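Local coordinates for protein RsfP (Uncultured bacterium, PDB 4GLJ) that probably cleaves methylthioadenosine with phosphate, as a methylthioadenosine phosphorylase of the phosphorylase superfamily, and binds the dye rhodamine B, at residues D149-A161 with Q251-P265. Numbering follows the deposited sequence.
Sequences DILIRAYDNADIA and QVIKQAVALIASEQP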
ATOM      1  N   ASP A 149      11.031  24.538 -14.142  1.00 29.97           N
ATOM      2  CA  ASP A 149      11.293  25.959 -14.357  1.00 32.98           C
ATOM      3  C   ASP A 149      10.702  26.479 -15.683  1.00 31.78           C
ATOM      4  O   ASP A 149      10.262  27.648 -15.737  1.00 31.57           O
ATOM      5  CB  ASP A 149      12.774  26.291 -14.262  1.00 37.31           C
ATOM      6  CG  ASP A 149      13.035  27.760 -14.550  1.00 47.86           C
ATOM      7  OD1 ASP A 149      12.578  28.633 -13.736  1.00 52.83           O
ATOM      8  OD2 ASP A 149      13.630  28.033 -15.640  1.00 49.94           O
ATOM      9  N   ILE A 150      10.818  25.672 -16.755  1.00 31.90           N
ATOM     10  CA  ILE A 150      10.178  26.026 -18.053  1.00 31.30           C
ATOM     11  C   ILE A 150       8.655  26.191 -17.866  1.00 30.22           C
ATOM     12  O   ILE A 150       8.070  27.159 -18.387  1.00 27.94           O
ATOM     13  CB  ILE A 150      10.506  25.006 -19.160  1.00 32.76           C
ATOM     14  CG1 ILE A 150      11.900  25.337 -19.722  1.00 34.59           C
ATOM     15  CG2 ILE A 150       9.468  25.034 -20.283  1.00 32.30           C
ATOM     16  CD1 ILE A 150      12.499  24.333 -20.649  1.00 37.68           C
ATOM     17  N   LEU A 151       8.015  25.276 -17.101  1.00 25.83           N
ATOM     18  CA  LEU A 151       6.600  25.407 -16.898  1.00 27.46           C
ATOM     19  C   LEU A 151       6.169  26.705 -16.234  1.00 26.50           C
ATOM     20  O   LEU A 151       5.120  27.241 -16.601  1.00 27.22           O
ATOM     21  CB  LEU A 151       5.967  24.187 -16.186  1.00 25.06           C
ATOM     22  CG  LEU A 151       6.076  22.906 -17.031  1.00 27.51           C
ATOM     23  CD1 LEU A 151       5.778  21.687 -16.114  1.00 26.29           C
ATOM     24  CD2 LEU A 151       5.087  22.941 -18.196  1.00 25.39           C
ATOM     25  N   ILE A 152       6.920  27.154 -15.228  1.00 24.73           N
ATOM     26  CA  ILE A 152       6.698  28.380 -14.548  1.00 26.96           C
ATOM     27  C   ILE A 152       6.784  29.546 -15.535  1.00 28.92           C
ATOM     28  O   ILE A 152       5.929  30.419 -15.506  1.00 30.04           O
ATOM     29  CB  ILE A 152       7.742  28.580 -13.384  1.00 29.20           C
ATOM     30  CG1 ILE A 152       7.508  27.559 -12.251  1.00 30.10           C
ATOM     31  CG2 ILE A 152       7.629  29.958 -12.822  1.00 30.52           C
ATOM     32  CD1 ILE A 152       8.746  27.359 -11.341  1.00 35.47           C
ATOM     33  N   ARG A 153       7.820  29.581 -16.374  1.00 30.26           N
ATOM     34  CA  ARG A 153       7.974  30.741 -17.290  1.00 33.12           C
ATOM     35  C   ARG A 153       6.907  30.618 -18.412  1.00 31.54           C
ATOM     36  O   ARG A 153       6.397  31.631 -18.875  1.00 33.27           O
ATOM     37  CB  ARG A 153       9.381  30.799 -17.847  1.00 35.56           C
ATOM     38  CG  ARG A 153      10.385  31.173 -16.775  1.00 37.82           C
ATOM     39  CD  ARG A 153      11.778  31.329 -17.326  1.00 45.19           C
ATOM     40  NE  ARG A 153      12.393  30.026 -17.534  1.00 46.10           N
ATOM     41  CZ  ARG A 153      12.806  29.583 -18.716  1.00 47.95           C
ATOM     42  NH1 ARG A 153      12.681  30.343 -19.800  1.00 48.85           N
ATOM     43  NH2 ARG A 153      13.368  28.385 -18.788  1.00 50.23           N
ATOM     44  N   ALA A 154       6.581  29.376 -18.789  1.00 30.07           N
ATOM     45  CA  ALA A 154       5.532  29.100 -19.831  1.00 29.95           C
ATOM     46  C   ALA A 154       4.183  29.667 -19.332  1.00 29.94           C
ATOM     47  O   ALA A 154       3.415  30.291 -20.107  1.00 31.41           O
ATOM     48  CB  ALA A 154       5.386  27.597 -20.115  1.00 27.86           C
ATOM     49  N   TYR A 155       3.895  29.457 -18.039  1.00 25.86           N
ATOM     50  CA  TYR A 155       2.627  29.927 -17.443  1.00 27.65           C
ATOM     51  C   TYR A 155       2.590  31.432 -17.563  1.00 29.25           C
ATOM     52  O   TYR A 155       1.541  32.027 -17.904  1.00 32.04           O
ATOM     53  CB  TYR A 155       2.534  29.614 -15.907  1.00 25.72           C
ATOM     54  CG  TYR A 155       1.227  30.115 -15.278  1.00 27.68           C
ATOM     55  CD1 TYR A 155       0.073  29.282 -15.241  1.00 28.01           C
ATOM     56  CD2 TYR A 155       1.139  31.388 -14.659  1.00 28.24           C
ATOM     57  CE1 TYR A 155      -1.120  29.734 -14.656  1.00 29.97           C
ATOM     58  CE2 TYR A 155      -0.045  31.827 -14.093  1.00 30.55           C
ATOM     59  CZ  TYR A 155      -1.169  31.005 -14.074  1.00 29.45           C
ATOM     60  OH  TYR A 155      -2.363  31.463 -13.480  1.00 33.61           O
ATOM     61  N   ASP A 156       3.711  32.081 -17.216  1.00 29.80           N
ATOM     62  CA  ASP A 156       3.714  33.523 -17.240  1.00 31.97           C
ATOM     63  C   ASP A 156       3.574  33.997 -18.663  1.00 33.47           C
ATOM     64  O   ASP A 156       2.934  35.009 -18.901  1.00 34.33           O
ATOM     65  CB  ASP A 156       5.004  34.108 -16.644  1.00 34.85           C
ATOM     66  CG  ASP A 156       5.084  33.948 -15.131  1.00 36.12           C
ATOM     67  OD1 ASP A 156       4.038  33.990 -14.430  1.00 36.74           O
ATOM     68  OD2 ASP A 156       6.221  33.813 -14.607  1.00 38.50           O
ATOM     69  N   ASN A 157       4.210  33.292 -19.589  1.00 34.91           N
ATOM     70  CA  ASN A 157       4.187  33.648 -21.036  1.00 37.46           C
ATOM     71  C   ASN A 157       2.794  33.480 -21.667  1.00 37.48           C
ATOM     72  O   ASN A 157       2.455  34.113 -22.656  1.00 40.33           O
ATOM     73  CB  ASN A 157       5.215  32.826 -21.828  1.00 37.11           C
ATOM     74  CG  ASN A 157       6.644  33.297 -21.610  1.00 41.44           C
ATOM     75  OD1 ASN A 157       6.890  34.266 -20.910  1.00 42.07           O
ATOM     76  ND2 ASN A 157       7.586  32.610 -22.209  1.00 42.42           N
ATOM     77  N   ALA A 158       1.971  32.663 -21.063  1.00 35.62           N
ATOM     78  CA  ALA A 158       0.656  32.343 -21.607  1.00 37.97           C
ATOM     79  C   ALA A 158      -0.357  33.425 -21.233  1.00 40.63           C
ATOM     80  O   ALA A 158      -1.466  33.456 -21.770  1.00 40.43           O
ATOM     81  CB  ALA A 158       0.231  31.001 -21.049  1.00 36.42           C
ATOM     82  N   ASP A 159       0.003  34.282 -20.273  1.00 42.03           N
ATOM     83  CA  ASP A 159      -0.901  35.356 -19.797  1.00 46.21           C
ATOM     84  C   ASP A 159      -2.340  34.880 -19.453  1.00 46.76           C
ATOM     85  O   ASP A 159      -3.340  35.390 -20.006  1.00 49.12           O
ATOM     86  CB  ASP A 159      -0.928  36.531 -20.801  1.00 49.77           C
ATOM     87  CG  ASP A 159      -1.481  37.833 -20.187  1.00 57.61           C
ATOM     88  OD1 ASP A 159      -1.710  37.935 -18.956  1.00 58.67           O
ATOM     89  OD2 ASP A 159      -1.682  38.784 -20.953  1.00 63.65           O
ATOM     90  N   ILE A 160      -2.437  33.922 -18.537  1.00 42.51           N
ATOM     91  CA  ILE A 160      -3.709  33.317 -18.121  1.00 44.28           C
ATOM     92  C   ILE A 160      -4.520  34.338 -17.303  1.00 48.00           C
ATOM     93  O   ILE A 160      -3.963  35.048 -16.476  1.00 45.76           O
ATOM     94  CB  ILE A 160      -3.448  32.019 -17.347  1.00 42.52           C
ATOM     95  CG1 ILE A 160      -2.604  31.039 -18.206  1.00 40.02           C
ATOM     96  CG2 ILE A 160      -4.769  31.377 -16.874  1.00 44.75           C
ATOM     97  CD1 ILE A 160      -3.282  30.531 -19.464  1.00 38.91           C
ATOM     98  N   ALA A 161      -5.821  34.457 -17.589  1.00 57.47           N
ATOM     99  CA  ALA A 161      -6.683  35.472 -16.958  1.00 59.28           C
ATOM    100  C   ALA A 161      -7.127  35.055 -15.551  1.00 58.73           C
ATOM    101  O   ALA A 161      -7.176  35.864 -14.647  1.00 59.14           O
ATOM    102  CB  ALA A 161      -7.890  35.753 -17.837  1.00 63.60           C
ATOM    103  N   GLN A 251      -2.910  26.663 -23.426  1.00 37.26           N
ATOM    104  CA  GLN A 251      -2.061  27.868 -23.654  1.00 39.15           C
ATOM    105  C   GLN A 251      -0.697  27.728 -23.003  1.00 36.68           C
ATOM    106  O   GLN A 251       0.357  28.039 -23.609  1.00 32.85           O
ATOM    107  CB  GLN A 251      -2.751  29.169 -23.192  1.00 43.40           C
ATOM    108  CG  GLN A 251      -4.144  29.367 -23.737  1.00 48.11           C
ATOM    109  CD  GLN A 251      -4.195  29.131 -25.235  1.00 56.00           C
ATOM    110  OE1 GLN A 251      -3.306  29.593 -25.988  1.00 58.95           O
ATOM    111  NE2 GLN A 251      -5.232  28.407 -25.687  1.00 59.40           N
ATOM    112  N   VAL A 252      -0.702  27.129 -21.802  1.00 33.23           N
ATOM    113  CA  VAL A 252       0.537  26.926 -21.102  1.00 29.97           C
ATOM    114  C   VAL A 252       1.447  25.942 -21.835  1.00 29.45           C
ATOM    115  O   VAL A 252       2.645  26.211 -21.975  1.00 29.53           O
ATOM    116  CB  VAL A 252       0.307  26.493 -19.616  1.00 29.32           C
ATOM    117  CG1 VAL A 252       1.673  26.308 -18.935  1.00 28.15           C
ATOM    118  CG2 VAL A 252      -0.571  27.553 -18.876  1.00 30.38           C
ATOM    119  N   ILE A 253       0.892  24.801 -22.252  1.00 29.22           N
ATOM    120  CA  ILE A 253       1.591  23.790 -23.052  1.00 31.24           C
ATOM    121  C   ILE A 253       2.178  24.429 -24.329  1.00 32.91           C
ATOM    122  O   ILE A 253       3.349  24.170 -24.680  1.00 34.04           O
ATOM    123  CB  ILE A 253       0.583  22.643 -23.422  1.00 33.34           C
ATOM    124  CG1 ILE A 253       0.309  21.725 -22.210  1.00 36.15           C
ATOM    125  CG2 ILE A 253       0.991  21.811 -24.625  1.00 37.64           C
ATOM    126  CD1 ILE A 253      -1.004  20.954 -22.452  1.00 40.53           C
ATOM    127  N   LYS A 254       1.371  25.216 -25.047  1.00 34.50           N
ATOM    128  CA  LYS A 254       1.910  25.922 -26.258  1.00 37.73           C
ATOM    129  C   LYS A 254       3.225  26.653 -25.934  1.00 34.91           C
ATOM    130  O   LYS A 254       4.248  26.441 -26.576  1.00 35.64           O
ATOM    131  CB  LYS A 254       0.855  26.860 -26.892  1.00 41.73           C
ATOM    132  CG  LYS A 254       0.014  26.094 -27.872  1.00 49.77           C
ATOM    133  CD  LYS A 254      -1.121  26.875 -28.561  1.00 56.48           C
ATOM    134  CE  LYS A 254      -2.392  26.770 -27.728  1.00 55.41           C
ATOM    135  NZ  LYS A 254      -3.607  26.905 -28.574  1.00 64.31           N
ATOM    136  N   GLN A 255       3.201  27.453 -24.881  1.00 35.33           N
ATOM    137  CA  GLN A 255       4.380  28.189 -24.427  1.00 34.08           C
ATOM    138  C   GLN A 255       5.524  27.301 -23.961  1.00 32.58           C
ATOM    139  O   GLN A 255       6.688  27.589 -24.264  1.00 33.01           O
ATOM    140  CB  GLN A 255       3.997  29.178 -23.328  1.00 35.11           C
ATOM    141  CG  GLN A 255       3.038  30.305 -23.740  1.00 37.84           C
ATOM    142  CD  GLN A 255       3.510  31.138 -24.928  1.00 41.59           C
ATOM    143  OE1 GLN A 255       4.691  31.354 -25.151  1.00 42.82           O
ATOM    144  NE2 GLN A 255       2.565  31.559 -25.718  1.00 42.85           N
ATOM    145  N   ALA A 256       5.200  26.191 -23.260  1.00 31.55           N
ATOM    146  CA  ALA A 256       6.195  25.290 -22.730  1.00 30.09           C
ATOM    147  C   ALA A 256       6.893  24.489 -23.824  1.00 31.37           C
ATOM    148  O   ALA A 256       8.110  24.347 -23.782  1.00 30.11           O
ATOM    149  CB  ALA A 256       5.558  24.307 -21.692  1.00 25.95           C
ATOM    150  N   VAL A 257       6.137  24.034 -24.826  1.00 30.89           N
ATOM    151  CA  VAL A 257       6.738  23.322 -25.918  1.00 32.52           C
ATOM    152  C   VAL A 257       7.781  24.259 -26.624  1.00 35.34           C
ATOM    153  O   VAL A 257       8.936  23.872 -26.904  1.00 33.74           O
ATOM    154  CB  VAL A 257       5.673  22.827 -26.927  1.00 34.44           C
ATOM    155  CG1 VAL A 257       6.343  22.328 -28.191  1.00 36.66           C
ATOM    156  CG2 VAL A 257       4.769  21.724 -26.330  1.00 33.73           C
ATOM    157  N   ALA A 258       7.393  25.515 -26.798  1.00 34.74           N
ATOM    158  CA  ALA A 258       8.298  26.482 -27.421  1.00 37.68           C
ATOM    159  C   ALA A 258       9.616  26.586 -26.637  1.00 35.09           C
ATOM    160  O   ALA A 258      10.688  26.515 -27.226  1.00 35.94           O
ATOM    161  CB  ALA A 258       7.629  27.847 -27.608  1.00 38.52           C
ATOM    162  N   LEU A 259       9.534  26.713 -25.324  1.00 31.68           N
ATOM    163  CA  LEU A 259      10.719  26.869 -24.514  1.00 32.53           C
ATOM    164  C   LEU A 259      11.595  25.625 -24.484  1.00 33.97           C
ATOM    165  O   LEU A 259      12.830  25.738 -24.461  1.00 34.94           O
ATOM    166  CB  LEU A 259      10.316  27.257 -23.093  1.00 31.31           C
ATOM    167  CG  LEU A 259       9.733  28.672 -23.045  1.00 36.20           C
ATOM    168  CD1 LEU A 259       9.012  28.972 -21.731  1.00 35.77           C
ATOM    169  CD2 LEU A 259      10.791  29.733 -23.323  1.00 41.01           C
ATOM    170  N   ILE A 260      10.959  24.440 -24.430  1.00 30.86           N
ATOM    171  CA  ILE A 260      11.727  23.231 -24.380  1.00 31.93           C
ATOM    172  C   ILE A 260      12.461  23.096 -25.716  1.00 35.43           C
ATOM    173  O   ILE A 260      13.634  22.712 -25.738  1.00 37.78           O
ATOM    174  CB  ILE A 260      10.821  22.009 -24.164  1.00 31.62           C
ATOM    175  CG1 ILE A 260      10.155  22.084 -22.745  1.00 29.11           C
ATOM    176  CG2 ILE A 260      11.579  20.728 -24.426  1.00 32.13           C
ATOM    177  CD1 ILE A 260       9.104  20.983 -22.590  1.00 29.99           C
ATOM    178  N   ALA A 261      11.758  23.376 -26.815  1.00 35.93           N
ATOM    179  CA  ALA A 261      12.355  23.214 -28.125  1.00 39.93           C
ATOM    180  C   ALA A 261      13.558  24.137 -28.279  1.00 42.11           C
ATOM    181  O   ALA A 261      14.571  23.737 -28.869  1.00 43.92           O
ATOM    182  CB  ALA A 261      11.345  23.464 -29.252  1.00 41.56           C
ATOM    183  N   SER A 262      13.479  25.354 -27.755  1.00 40.76           N
ATOM    184  CA  SER A 262      14.591  26.303 -28.043  1.00 45.28           C
ATOM    185  C   SER A 262      15.720  26.109 -27.021  1.00 43.13           C
ATOM    186  O   SER A 262      16.892  26.307 -27.351  1.00 42.88           O
ATOM    187  CB  SER A 262      14.140  27.766 -28.092  1.00 47.10           C
ATOM    188  OG  SER A 262      13.427  28.103 -26.911  1.00 50.69           O
ATOM    189  N   GLU A 263      15.374  25.677 -25.810  1.00 38.75           N
ATOM    190  CA  GLU A 263      16.346  25.679 -24.718  1.00 39.45           C
ATOM    191  C   GLU A 263      16.984  24.319 -24.540  1.00 39.18           C
ATOM    192  O   GLU A 263      18.148  24.240 -24.179  1.00 43.10           O
ATOM    193  CB  GLU A 263      15.758  26.249 -23.409  1.00 39.64           C
ATOM    194  CG  GLU A 263      15.398  27.755 -23.490  1.00 45.73           C
ATOM    195  CD  GLU A 263      14.592  28.241 -22.274  1.00 50.09           C
ATOM    196  OE1 GLU A 263      14.449  27.477 -21.294  1.00 50.72           O
ATOM    197  OE2 GLU A 263      14.113  29.402 -22.252  1.00 55.62           O
ATOM    198  N   GLN A 264      16.244  23.241 -24.811  1.00 40.13           N
ATOM    199  CA  GLN A 264      16.813  21.886 -24.773  1.00 39.82           C
ATOM    200  C   GLN A 264      17.638  21.613 -23.482  1.00 38.23           C
ATOM    201  O   GLN A 264      18.762  21.159 -23.536  1.00 40.49           O
ATOM    202  CB  GLN A 264      17.653  21.714 -26.070  1.00 45.85           C
ATOM    203  CG  GLN A 264      17.363  20.452 -26.879  1.00 52.79           C
ATOM    204  CD  GLN A 264      16.029  20.475 -27.569  1.00 54.60           C
ATOM    205  OE1 GLN A 264      14.972  20.404 -26.922  1.00 57.49           O
ATOM    206  NE2 GLN A 264      16.052  20.574 -28.895  1.00 62.09           N
ATOM    207  N   PRO A 265      17.074  21.904 -22.306  1.00 36.51           N
ATOM    208  CA  PRO A 265      17.815  21.801 -21.058  1.00 38.01           C
ATOM    209  C   PRO A 265      18.347  20.395 -20.826  1.00 40.35           C
ATOM    210  O   PRO A 265      17.782  19.408 -21.290  1.00 36.77           O
ATOM    211  CB  PRO A 265      16.777  22.194 -19.987  1.00 37.30           C
ATOM    212  CG  PRO A 265      15.470  21.887 -20.620  1.00 32.78           C
ATOM    213  CD  PRO A 265      15.650  22.240 -22.078  1.00 33.69           C
TER
HETATM  214  O   HOH W   1       6.888  30.426 -24.238  1.00 41.51           O
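Arg153 NH2 donates to Glu263 OE1 at 2.9 Å, nearly straight at 174°, and NH1 of the same guanidinium meets Glu263 OE2 at 3.0 Å. This end-on, two-nitrogen grip uses the syn lone pair of each carboxylate oxygen, and the two planes lie only 14° apart. A bend at chi3 turns the guanidinium so that its other edge, NE and again NH2, holds Asp149 OD2, one turn back on its own helix. With an alanine in place of Arg153, Asp149 and Glu263 would probably be left as two like charges without the cation between them. Beneath this network Ile150 is a knob among Ala256, Leu259, Ile260 and Glu263; its CG2 lies 3.7 Å from Leu259 CB, while CD1 meets Pro265 CG tip to tip. Leu259 in turn fits among Ile150, Arg153, Ala154 and Asn157. Segments 149-157 and 251-263, packed knobs-into-holes, cross at 126°; their parent helices, 145-157 and 237-263, both rest on the mixed sheet of the phosphorylase fold, Leu151 on Val94 and Ile113, Ile260 on Tyr92. Ala154 CB presses on the backbone at Ala256 N, 3.4 Å away, and so small a side chain is consistent with the close 7.8 Å approach of the segment axes. Further along, Val252 sets CG1 anti to its own N, against the backbone of Tyr155, leaving CG2 to touch Tyr155 CD1 and Ile160 CD1. Near the exposed Asn157, a water accepts from its ND2 and donates to both Gln255 O and, at 2.6 Å, Gln255 OE1.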